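Local coordinates for transcription regulator AcaB (Escherichia coli, PDB 6N8B), which regulates transcription and has a crucial role in conjugation of IncC plasmids, probably by controlling their transfer genes, at residues I127-D138 with R151-L162. Residues are numbered along the deposited sequence; the frame is centred on the assembly and turned at random.
Sequences IRKLDTLMGIVD and RTDATYQWQQRL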
loop_
_atom_site.group_PDB
_atom_site.type_symbol
_atom_site.label_atom_id
_atom_site.label_comp_id
_atom_site.label_asym_id
_atom_site.label_seq_id
_atom_site.Cartn_x
_atom_site.Cartn_y
_atom_site.Cartn_z
ATOM N N ILE A 127 -0.624 5.615 -1.224
ATOM C CA ILE A 127 -2.015 5.987 -0.996
ATOM C C ILE A 127 -2.261 7.417 -1.458
ATOM O O ILE A 127 -3.326 7.738 -2.000
ATOM C CB ILE A 127 -2.374 5.792 0.488
ATOM C CG1 ILE A 127 -2.159 4.331 0.885
ATOM C CG2 ILE A 127 -3.805 6.241 0.765
ATOM C CD1 ILE A 127 -2.868 3.929 2.150
ATOM N N ARG A 128 -1.272 8.293 -1.271
ATOM C CA ARG A 128 -1.408 9.669 -1.735
ATOM C C ARG A 128 -1.483 9.728 -3.255
ATOM O O ARG A 128 -2.322 10.440 -3.819
ATOM C CB ARG A 128 -0.247 10.520 -1.211
ATOM C CG ARG A 128 0.116 11.721 -2.082
ATOM C CD ARG A 128 -1.000 12.761 -2.115
ATOM N NE ARG A 128 -1.546 13.059 -0.800
ATOM C CZ ARG A 128 -1.144 14.074 -0.042
ATOM N NH1 ARG A 128 -0.175 14.881 -0.460
ATOM N NH2 ARG A 128 -1.709 14.282 1.144
ATOM N N LYS A 129 -0.602 8.997 -3.940
ATOM C CA LYS A 129 -0.638 9.025 -5.397
ATOM C C LYS A 129 -1.914 8.398 -5.938
ATOM O O LYS A 129 -2.369 8.766 -7.026
ATOM C CB LYS A 129 0.609 8.357 -5.977
ATOM C CG LYS A 129 1.848 8.670 -5.175
ATOM C CD LYS A 129 3.069 8.861 -6.052
ATOM C CE LYS A 129 3.478 7.597 -6.759
ATOM N NZ LYS A 129 4.937 7.644 -7.071
ATOM N N LEU A 130 -2.522 7.482 -5.186
ATOM C CA LEU A 130 -3.845 6.998 -5.554
ATOM C C LEU A 130 -4.893 8.083 -5.337
ATOM O O LEU A 130 -5.791 8.263 -6.168
ATOM C CB LEU A 130 -4.178 5.742 -4.748
ATOM C CG LEU A 130 -5.627 5.269 -4.680
ATOM C CD1 LEU A 130 -5.986 4.586 -5.970
ATOM C CD2 LEU A 130 -5.847 4.327 -3.514
ATOM N N ASP A 131 -4.791 8.822 -4.229
ATOM C CA ASP A 131 -5.700 9.940 -3.999
ATOM C C ASP A 131 -5.636 10.938 -5.149
ATOM O O ASP A 131 -6.671 11.397 -5.647
ATOM C CB ASP A 131 -5.358 10.620 -2.671
ATOM C CG ASP A 131 -6.520 11.410 -2.099
ATOM O OD1 ASP A 131 -7.679 11.093 -2.435
ATOM O OD2 ASP A 131 -6.278 12.344 -1.305
ATOM N N THR A 132 -4.424 11.257 -5.606
ATOM C CA THR A 132 -4.278 12.169 -6.734
ATOM C C THR A 132 -4.874 11.571 -8.002
ATOM O O THR A 132 -5.593 12.257 -8.738
ATOM C CB THR A 132 -2.801 12.511 -6.942
ATOM O OG1 THR A 132 -2.331 13.294 -5.839
ATOM C CG2 THR A 132 -2.603 13.294 -8.236
ATOM N N LEU A 133 -4.597 10.290 -8.264
ATOM C CA LEU A 133 -5.131 9.645 -9.458
ATOM C C LEU A 133 -6.656 9.663 -9.459
ATOM O O LEU A 133 -7.279 9.912 -10.497
ATOM C CB LEU A 133 -4.615 8.212 -9.553
ATOM C CG LEU A 133 -4.881 7.535 -10.896
ATOM C CD1 LEU A 133 -4.194 8.335 -11.989
ATOM C CD2 LEU A 133 -4.391 6.102 -10.889
ATOM N N MET A 134 -7.273 9.422 -8.299
ATOM C CA MET A 134 -8.727 9.513 -8.212
ATOM C C MET A 134 -9.198 10.938 -8.459
ATOM O O MET A 134 -10.222 11.155 -9.115
ATOM C CB MET A 134 -9.212 9.011 -6.854
ATOM C CG MET A 134 -8.869 7.564 -6.565
ATOM S SD MET A 134 -9.499 6.461 -7.849
ATOM C CE MET A 134 -7.991 6.057 -8.735
ATOM N N GLY A 135 -8.461 11.921 -7.940
ATOM C CA GLY A 135 -8.791 13.307 -8.222
ATOM C C GLY A 135 -8.764 13.621 -9.705
ATOM O O GLY A 135 -9.588 14.392 -10.201
ATOM N N ILE A 136 -7.814 13.031 -10.435
ATOM C CA ILE A 136 -7.750 13.258 -11.877
ATOM C C ILE A 136 -8.933 12.596 -12.566
ATOM O O ILE A 136 -9.635 13.219 -13.371
ATOM C CB ILE A 136 -6.414 12.753 -12.450
ATOM C CG1 ILE A 136 -5.242 13.544 -11.870
ATOM C CG2 ILE A 136 -6.414 12.873 -13.963
ATOM C CD1 ILE A 136 -3.896 12.979 -12.220
ATOM N N VAL A 137 -9.169 11.320 -12.254
ATOM C CA VAL A 137 -10.304 10.599 -12.821
ATOM C C VAL A 137 -11.609 11.319 -12.508
ATOM O O VAL A 137 -12.514 11.386 -13.349
ATOM C CB VAL A 137 -10.314 9.146 -12.308
ATOM C CG1 VAL A 137 -11.520 8.393 -12.851
ATOM C CG2 VAL A 137 -9.027 8.441 -12.702
ATOM N N ASP A 138 -11.725 11.879 -11.302
ATOM C CA ASP A 138 -12.982 12.505 -10.903
ATOM C C ASP A 138 -13.301 13.744 -11.733
ATOM O O ASP A 138 -14.467 13.973 -12.075
ATOM C CB ASP A 138 -12.952 12.839 -9.412
ATOM C CG ASP A 138 -13.238 11.628 -8.547
ATOM O OD1 ASP A 138 -13.791 10.639 -9.077
ATOM O OD2 ASP A 138 -12.914 11.661 -7.342
ATOM N N ARG A 151 -14.696 5.561 -14.917
ATOM C CA ARG A 151 -14.390 6.017 -13.568
ATOM C C ARG A 151 -14.388 4.851 -12.583
ATOM O O ARG A 151 -13.412 4.647 -11.852
ATOM C CB ARG A 151 -15.381 7.087 -13.126
ATOM C CG ARG A 151 -15.116 7.551 -11.720
ATOM C CD ARG A 151 -16.072 8.620 -11.297
ATOM N NE ARG A 151 -15.822 9.019 -9.921
ATOM C CZ ARG A 151 -16.537 8.593 -8.886
ATOM N NH1 ARG A 151 -17.553 7.768 -9.078
ATOM N NH2 ARG A 151 -16.240 9.000 -7.662
ATOM N N THR A 152 -15.456 4.044 -12.573
ATOM C CA THR A 152 -15.520 2.979 -11.574
ATOM C C THR A 152 -14.505 1.870 -11.842
ATOM O O THR A 152 -14.094 1.187 -10.902
ATOM C CB THR A 152 -16.937 2.406 -11.447
ATOM O OG1 THR A 152 -17.191 1.459 -12.486
ATOM C CG2 THR A 152 -17.986 3.522 -11.480
ATOM N N ASP A 153 -14.072 1.673 -13.089
ATOM C CA ASP A 153 -12.995 0.711 -13.330
ATOM C C ASP A 153 -11.651 1.243 -12.864
ATOM O O ASP A 153 -10.833 0.495 -12.315
ATOM C CB ASP A 153 -12.925 0.345 -14.804
ATOM C CG ASP A 153 -14.154 -0.364 -15.289
ATOM O OD1 ASP A 153 -15.148 -0.458 -14.532
ATOM O OD2 ASP A 153 -14.116 -0.803 -16.458
ATOM N N ALA A 154 -11.404 2.535 -13.071
ATOM C CA ALA A 154 -10.234 3.151 -12.467
ATOM C C ALA A 154 -10.288 3.009 -10.954
ATOM O O ALA A 154 -9.357 2.482 -10.337
ATOM C CB ALA A 154 -10.142 4.618 -12.881
ATOM N N THR A 155 -11.404 3.419 -10.344
ATOM C CA THR A 155 -11.502 3.374 -8.890
ATOM C C THR A 155 -11.430 1.947 -8.361
ATOM O O THR A 155 -10.712 1.681 -7.392
ATOM C CB THR A 155 -12.783 4.058 -8.404
ATOM O OG1 THR A 155 -13.927 3.283 -8.777
ATOM C CG2 THR A 155 -12.893 5.473 -8.957
ATOM N N TYR A 156 -12.143 1.009 -8.984
ATOM C CA TYR A 156 -12.136 -0.351 -8.452
ATOM C C TYR A 156 -10.781 -1.022 -8.648
ATOM O O TYR A 156 -10.225 -1.597 -7.706
ATOM C CB TYR A 156 -13.245 -1.195 -9.080
ATOM C CG TYR A 156 -13.252 -2.612 -8.553
ATOM C CD1 TYR A 156 -13.698 -2.896 -7.266
ATOM C CD2 TYR A 156 -12.798 -3.666 -9.337
ATOM C CE1 TYR A 156 -13.695 -4.192 -6.778
ATOM C CE2 TYR A 156 -12.792 -4.965 -8.859
ATOM C CZ TYR A 156 -13.242 -5.223 -7.579
ATOM O OH TYR A 156 -13.238 -6.516 -7.101
ATOM N N GLN A 157 -10.226 -0.955 -9.860
ATOM C CA GLN A 157 -8.988 -1.682 -10.115
ATOM C C GLN A 157 -7.810 -1.052 -9.386
ATOM O O GLN A 157 -6.904 -1.770 -8.947
ATOM C CB GLN A 157 -8.700 -1.772 -11.614
ATOM C CG GLN A 157 -9.732 -2.567 -12.399
ATOM C CD GLN A 157 -9.427 -2.601 -13.885
ATOM O OE1 GLN A 157 -8.267 -2.506 -14.287
ATOM N NE2 GLN A 157 -10.467 -2.717 -14.710
ATOM N N TRP A 158 -7.799 0.276 -9.241
ATOM C CA TRP A 158 -6.711 0.909 -8.501
ATOM C C TRP A 158 -6.865 0.691 -7.003
ATOM O O TRP A 158 -5.868 0.512 -6.293
ATOM C CB TRP A 158 -6.634 2.399 -8.826
ATOM C CG TRP A 158 -5.974 2.648 -10.131
ATOM C CD1 TRP A 158 -6.541 3.168 -11.255
ATOM C CD2 TRP A 158 -4.619 2.335 -10.468
ATOM N NE1 TRP A 158 -5.615 3.220 -12.270
ATOM C CE2 TRP A 158 -4.427 2.711 -11.811
ATOM C CE3 TRP A 158 -3.548 1.778 -9.762
ATOM C CZ2 TRP A 158 -3.209 2.552 -12.461
ATOM C CZ3 TRP A 158 -2.342 1.621 -10.406
ATOM C CH2 TRP A 158 -2.180 2.007 -11.744
ATOM N N GLN A 159 -8.102 0.719 -6.500
ATOM C CA GLN A 159 -8.339 0.299 -5.123
ATOM C C GLN A 159 -7.844 -1.121 -4.913
ATOM O O GLN A 159 -7.114 -1.408 -3.958
ATOM C CB GLN A 159 -9.826 0.383 -4.791
ATOM C CG GLN A 159 -10.152 1.171 -3.552
ATOM C CD GLN A 159 -11.641 1.321 -3.341
ATOM O OE1 GLN A 159 -12.399 1.524 -4.290
ATOM N NE2 GLN A 159 -12.074 1.202 -2.090
ATOM N N GLN A 160 -8.206 -2.018 -5.827
ATOM C CA GLN A 160 -7.811 -3.409 -5.699
ATOM C C GLN A 160 -6.305 -3.574 -5.839
ATOM O O GLN A 160 -5.720 -4.423 -5.165
ATOM C CB GLN A 160 -8.559 -4.242 -6.740
ATOM C CG GLN A 160 -8.457 -5.743 -6.579
ATOM C CD GLN A 160 -8.870 -6.474 -7.843
ATOM O OE1 GLN A 160 -9.890 -7.164 -7.870
ATOM N NE2 GLN A 160 -8.098 -6.293 -8.910
ATOM N N ARG A 161 -5.660 -2.733 -6.653
ATOM C CA ARG A 161 -4.230 -2.881 -6.908
ATOM C C ARG A 161 -3.407 -2.697 -5.638
ATOM O O ARG A 161 -2.473 -3.464 -5.376
ATOM C CB ARG A 161 -3.789 -1.886 -7.980
ATOM C CG ARG A 161 -2.327 -1.979 -8.339
ATOM C CD ARG A 161 -2.098 -2.881 -9.540
ATOM N NE ARG A 161 -0.696 -3.278 -9.634
ATOM C CZ ARG A 161 0.243 -2.577 -10.261
ATOM N NH1 ARG A 161 -0.070 -1.438 -10.862
ATOM N NH2 ARG A 161 1.494 -3.016 -10.286
ATOM N N LEU A 162 -3.736 -1.689 -4.832
ATOM C CA LEU A 162 -3.021 -1.528 -3.574
ATOM C C LEU A 162 -3.456 -2.558 -2.543
ATOM O O LEU A 162 -2.654 -2.933 -1.681
ATOM C CB LEU A 162 -3.209 -0.121 -3.013
ATOM C CG LEU A 162 -2.380 0.969 -3.694
ATOM C CD1 LEU A 162 -3.176 1.679 -4.777
ATOM C CD2 LEU A 162 -1.846 1.947 -2.660
#
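Asp138 OD1 receives Arg151 NE at 2.7 Å, an almost straight bond (168°) lying in the guanidinium plane, and a weak second bond from Arg151 NH2 completes the salt bridge. It ties together the two arms of an antiparallel helical hairpin, helices 118-142 and 148-182, whose axes here run 10.1 Å apart at 171°. Arginine suits this place because its chain, extended from CG to NE, spans the gap while its CB and CG lie against Val137 CG1. Asp138 OD2 is held separately by Tyr105 OH, so both carboxylate oxygens are engaged, and Arg151 also makes a cation-pi contact with Trp141.

Further along, the single methyl of Ala154 leaves room for the branched Val137, whose CG2 rests 4.0 Å from Ala154 CB. Met134, unbranched and flexible, bends to lay SD beside Thr155 CG2 (3.7 Å) and carry CE to Trp158 CB. Leu130 CD1 packs on that same CB, and its CD2 meets Leu162 CD1 at 4.0 Å. Helix 62-96 adds Leu83 and Ala86 against Trp158, whose indole offers a broad apolar face. Leu133, its CG anti to the backbone N (chi1 -168°), lays CD2 over that face, a CH-pi contact 3.5 Å from the centroid of the Trp158 five-membered ring.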